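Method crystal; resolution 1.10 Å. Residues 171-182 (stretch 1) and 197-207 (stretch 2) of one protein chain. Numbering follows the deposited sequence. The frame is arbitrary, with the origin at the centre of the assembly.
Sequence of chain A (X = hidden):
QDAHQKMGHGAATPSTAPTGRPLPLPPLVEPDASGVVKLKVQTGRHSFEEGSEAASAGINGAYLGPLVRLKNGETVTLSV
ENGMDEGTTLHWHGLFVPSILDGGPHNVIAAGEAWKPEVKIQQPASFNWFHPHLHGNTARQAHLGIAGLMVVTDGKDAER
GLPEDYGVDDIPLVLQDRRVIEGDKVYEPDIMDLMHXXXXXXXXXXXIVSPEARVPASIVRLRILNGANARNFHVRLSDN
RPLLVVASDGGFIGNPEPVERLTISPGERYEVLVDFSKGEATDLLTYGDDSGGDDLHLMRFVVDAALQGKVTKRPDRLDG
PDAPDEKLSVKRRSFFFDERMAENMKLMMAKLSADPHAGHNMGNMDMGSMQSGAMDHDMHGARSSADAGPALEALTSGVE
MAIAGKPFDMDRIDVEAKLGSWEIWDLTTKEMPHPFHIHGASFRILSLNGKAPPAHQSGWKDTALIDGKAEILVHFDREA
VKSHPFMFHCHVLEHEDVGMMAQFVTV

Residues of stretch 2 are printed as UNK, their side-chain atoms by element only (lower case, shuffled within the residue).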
# COMPACT_ATOMS: atom_id res chain seq x y z
N ILE A 171 -4.68 5.29 -14.85
CA ILE A 171 -4.38 6.39 -13.98
C ILE A 171 -4.20 5.90 -12.55
O ILE A 171 -5.07 5.25 -12.00
CB ILE A 171 -5.56 7.44 -13.99
CG1 ILE A 171 -5.79 7.95 -15.43
CG2 ILE A 171 -5.28 8.58 -13.05
CD1 ILE A 171 -7.06 8.73 -15.61
N PRO A 172 -3.04 6.21 -11.93
CA PRO A 172 -2.84 5.85 -10.51
C PRO A 172 -3.46 6.91 -9.61
O PRO A 172 -3.36 8.11 -9.88
CB PRO A 172 -1.32 5.84 -10.37
CG PRO A 172 -0.87 6.90 -11.33
CD PRO A 172 -1.86 6.87 -12.49
N LEU A 173 -4.07 6.41 -8.50
CA LEU A 173 -4.68 7.27 -7.49
C LEU A 173 -4.13 6.87 -6.13
O LEU A 173 -4.45 5.78 -5.62
CB LEU A 173 -6.20 7.14 -7.44
CG LEU A 173 -6.94 7.41 -8.78
CD1 LEU A 173 -8.46 7.15 -8.55
CD2 LEU A 173 -6.69 8.81 -9.32
N VAL A 174 -3.36 7.75 -5.52
CA VAL A 174 -2.81 7.53 -4.19
C VAL A 174 -3.66 8.35 -3.21
O VAL A 174 -3.62 9.60 -3.20
CB VAL A 174 -1.31 7.95 -4.10
CG1 VAL A 174 -0.81 7.70 -2.69
CG2 VAL A 174 -0.50 7.22 -5.16
N LEU A 175 -4.42 7.62 -2.40
CA LEU A 175 -5.36 8.23 -1.46
C LEU A 175 -4.66 8.44 -0.11
O LEU A 175 -4.11 7.46 0.44
CB LEU A 175 -6.57 7.32 -1.26
CG LEU A 175 -7.28 6.80 -2.51
CD1 LEU A 175 -8.49 5.94 -2.15
CD2 LEU A 175 -7.72 7.93 -3.46
N GLN A 176 -4.71 9.66 0.41
CA GLN A 176 -4.08 9.97 1.70
C GLN A 176 -4.94 10.99 2.44
O GLN A 176 -5.95 11.50 1.93
CB GLN A 176 -2.64 10.46 1.55
CG GLN A 176 -1.73 9.44 0.92
CD GLN A 176 -0.37 10.00 0.60
OE1 GLN A 176 -0.25 11.02 -0.12
NE2 GLN A 176 0.68 9.33 1.12
N ASP A 177 -4.55 11.30 3.67
CA ASP A 177 -5.16 12.34 4.46
C ASP A 177 -4.13 13.18 5.17
O ASP A 177 -2.96 12.79 5.31
CB ASP A 177 -6.23 11.82 5.43
CG ASP A 177 -5.78 10.90 6.54
OD1 ASP A 177 -4.67 10.35 6.45
OD2 ASP A 177 -6.59 10.71 7.53
N ARG A 178 -4.52 14.38 5.56
CA ARG A 178 -3.63 15.35 6.15
C ARG A 178 -4.34 16.10 7.29
O ARG A 178 -5.44 16.60 7.14
CB ARG A 178 -3.26 16.44 5.13
CG ARG A 178 -2.47 15.96 3.94
CD ARG A 178 -1.06 15.47 4.31
NE ARG A 178 -0.30 16.53 4.91
CZ ARG A 178 1.03 16.49 5.02
NH1 ARG A 178 1.69 15.43 4.66
NH2 ARG A 178 1.68 17.57 5.49
N ARG A 179 -3.64 16.20 8.44
CA ARG A 179 -4.02 17.13 9.49
C ARG A 179 -3.54 18.55 9.15
O ARG A 179 -4.20 19.51 9.55
CB ARG A 179 -3.49 16.65 10.84
CG ARG A 179 -3.87 17.48 12.03
CD ARG A 179 -3.58 16.86 13.36
NE ARG A 179 -4.29 15.58 13.49
CZ ARG A 179 -4.08 14.65 14.42
NH1 ARG A 179 -3.19 14.88 15.37
NH2 ARG A 179 -4.75 13.52 14.42
N VAL A 180 -2.38 18.65 8.50
CA VAL A 180 -1.72 19.92 8.27
C VAL A 180 -1.38 20.06 6.79
O VAL A 180 -0.72 19.18 6.22
CB VAL A 180 -0.45 20.01 9.11
CG1 VAL A 180 0.29 21.32 8.83
CG2 VAL A 180 -0.78 19.87 10.61
N ILE A 181 -1.84 21.16 6.19
CA ILE A 181 -1.47 21.50 4.82
C ILE A 181 -0.68 22.80 4.70
O ILE A 181 -0.26 23.18 3.60
CB ILE A 181 -2.70 21.44 3.87
CG1 ILE A 181 -3.81 22.38 4.34
CG2 ILE A 181 -3.23 20.02 3.76
CD1 ILE A 181 -3.60 23.82 4.34
N GLU A 182 -0.44 23.52 5.81
CA GLU A 182 0.37 24.74 5.83
C GLU A 182 1.22 24.71 7.05
O GLU A 182 0.72 24.55 8.18
CB GLU A 182 -0.55 25.97 5.82
CG GLU A 182 0.22 27.28 5.97
CD GLU A 182 1.08 27.74 4.85
OE1 GLU A 182 0.48 28.09 3.85
OE2 GLU A 182 2.36 27.98 5.13
N UNK A 197 -4.30 5.42 15.70
CA UNK A 197 -3.85 5.81 14.36
C UNK A 197 -4.05 7.28 14.12
O UNK A 197 -5.00 7.89 14.61
N UNK A 198 -3.15 7.86 13.33
CA UNK A 198 -3.14 9.28 13.00
C UNK A 198 -3.99 9.50 11.77
O UNK A 198 -3.65 9.00 10.69
c UNK A 198 -1.03 13.45 13.08
c UNK A 198 -1.24 12.92 10.77
c UNK A 198 -1.32 12.12 13.39
c UNK A 198 -1.72 9.73 12.74
c UNK A 198 -1.51 11.17 12.39
c UNK A 198 -1.51 11.60 11.09
c UNK A 198 -1.03 13.84 11.75
N UNK A 199 -5.05 10.32 11.91
CA UNK A 199 -5.93 10.70 10.79
C UNK A 199 -6.06 12.23 10.74
O UNK A 199 -5.86 12.93 11.74
c UNK A 199 -8.72 7.93 11.05
c UNK A 199 -11.21 8.37 11.02
c UNK A 199 -7.34 10.13 10.97
c UNK A 199 -7.36 8.61 10.87
n UNK A 199 -11.56 7.36 11.83
n UNK A 199 -9.92 8.65 10.70
n UNK A 199 -12.15 9.12 10.54
N UNK A 200 -6.37 12.76 9.56
CA UNK A 200 -6.66 14.18 9.40
C UNK A 200 -7.87 14.40 8.54
O UNK A 200 -8.27 13.50 7.81
N UNK A 201 -8.40 15.61 8.61
CA UNK A 201 -9.67 15.93 7.90
C UNK A 201 -9.50 16.37 6.48
O UNK A 201 -10.49 16.48 5.76
N UNK A 202 -8.27 16.66 6.04
CA UNK A 202 -8.08 17.08 4.64
C UNK A 202 -7.72 15.85 3.81
O UNK A 202 -6.63 15.29 3.99
o UNK A 202 -7.94 20.19 4.99
c UNK A 202 -7.19 19.31 5.37
c UNK A 202 -6.95 18.10 4.55
n UNK A 202 -6.51 19.41 6.49
N UNK A 203 -8.59 15.44 2.90
CA UNK A 203 -8.28 14.28 2.05
C UNK A 203 -7.55 14.74 0.81
O UNK A 203 -7.87 15.81 0.29
c UNK A 203 -9.56 13.56 1.68
c UNK A 203 -9.71 12.34 3.90
c UNK A 203 -11.63 12.28 2.30
c UNK A 203 -10.49 13.15 2.83
N UNK A 204 -6.61 13.93 0.37
CA UNK A 204 -5.81 14.26 -0.82
C UNK A 204 -5.72 13.05 -1.75
O UNK A 204 -5.79 11.90 -1.32
c UNK A 204 -2.18 14.15 0.63
c UNK A 204 -4.56 16.15 0.23
c UNK A 204 -4.42 14.79 -0.44
c UNK A 204 -3.65 13.80 0.44
N UNK A 205 -5.57 13.37 -3.04
CA UNK A 205 -5.30 12.36 -4.08
C UNK A 205 -4.10 12.84 -4.87
O UNK A 205 -4.06 13.96 -5.36
c UNK A 205 -6.21 10.96 -5.96
c UNK A 205 -6.51 12.09 -4.99
c UNK A 205 -7.78 11.82 -4.17
N UNK A 206 -3.08 11.96 -4.95
CA UNK A 206 -1.83 12.33 -5.63
C UNK A 206 -1.30 13.66 -5.15
O UNK A 206 -0.73 14.43 -5.91
c UNK A 206 -1.96 12.26 -7.17
c UNK A 206 -2.23 10.86 -7.66
o UNK A 206 -2.25 9.90 -6.88
n UNK A 206 -2.43 10.72 -8.98
N UNK A 207 -1.40 13.88 -3.83
CA UNK A 207 -0.81 15.04 -3.22
C UNK A 207 -1.59 16.32 -3.22
O UNK A 207 -1.07 17.35 -2.73
O HOH W 1 -2.12 11.76 -2.00
O HOH W 2 -4.38 8.30 8.15
O HOH W 3 -7.16 15.88 12.68

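Position 197 has backbone atoms and no side-chain atom. Its phi/psi of 96/147 would jam a CB against the carbonyl O of the residue before, which calls for glycine: Gly197, the first residue to leave helical angles after a helix.

Position 198 carries one carbon followed by a ring of six carbons, with no oxygen. That is phenylalanine. In Phe198, chi1 is t, and CE1 lies 3.5 Å from Arg179 NH1, over one face of the guanidinium.

Position 199 has three carbons, a nitrogen, then a carbon bearing two more nitrogens: a guanidinium, hence Arg199. Its side chain leads away from stretch 1, although CB comes within 3.6 Å of Asp177 OD2. The backbone does the bonding, with Arg179 NH2 donating to Arg199 O at 3.0 Å, near the guanidinium plane.

Position 200 again lacks side-chain atoms, and here the neighbours explain the fit: an ideal CB would sit 2.2 Å from Arg178 C and 2.3 Å from Arg179 N, both clashes. Gly200 therefore lets the chains close to 4.0 Å between its CA and Arg179 CA, while its N donates to Asp177 OD2 at 2.9 Å.

Position 201 is also bare, so Gly201, but a CB would point away and have room; nothing on stretch 1 demands its absence.

Position 202 has two carbons, the second carrying one oxygen and one nitrogen, the short amide of asparagine. Asn202 holds Arg178 by three hydrogen bonds: Asn202 N to Arg178 O (3.0 Å), Arg178 N to Asn202 O (2.8 Å) and Asn202 ND2 to Arg178 O (3.1 Å).

Position 203 shows four carbons forked at the second, which identifies leucine. Leu203 CD2 approaches Asp177 CB at 3.8 Å.

Position 204 also has four carbons, but the fork is at the first and one arm is two carbons long: isoleucine. Ile204 CD1 reaches Arg178 CG at 3.8 Å, and CG1 lies 3.7 Å from Gln176 CB.

Position 205 has one carbon carrying two others, hence Val205. Its CG1 and CG2 each come within 4.0 Å of a leucine methyl, Leu173 CD2 and Leu175 CD2 respectively.

Position 206 repeats the four-atom amide pattern. As asparagine, Asn206 can accept through OD1 from Val174 N (2.8 Å) and donate through ND2 to Pro172 O (2.9 Å).

Position 207 has no side-chain atoms, and phi/psi of 84/5 again would press a CB against the preceding carbonyl. Gly207 N donates to water 1 at 2.9 Å, which in turn donates to Val174 O.

The contact is an antiparallel pairing, with strand directions 150° apart. Reciprocal bonds between Gln176 and Ile204, N to O at 3.0 Å both ways, anchor its middle. Beyond the strand, Asn206 N donates to Val174 O (3.0 Å), and its side-chain amide continues the backbone-like pattern towards Pro172. At the other end, Gly200 permits the close approach that Asp177 and Arg179 secure through polar bonds.

Stretch 2 (197-207) GFRGGNLIVNG
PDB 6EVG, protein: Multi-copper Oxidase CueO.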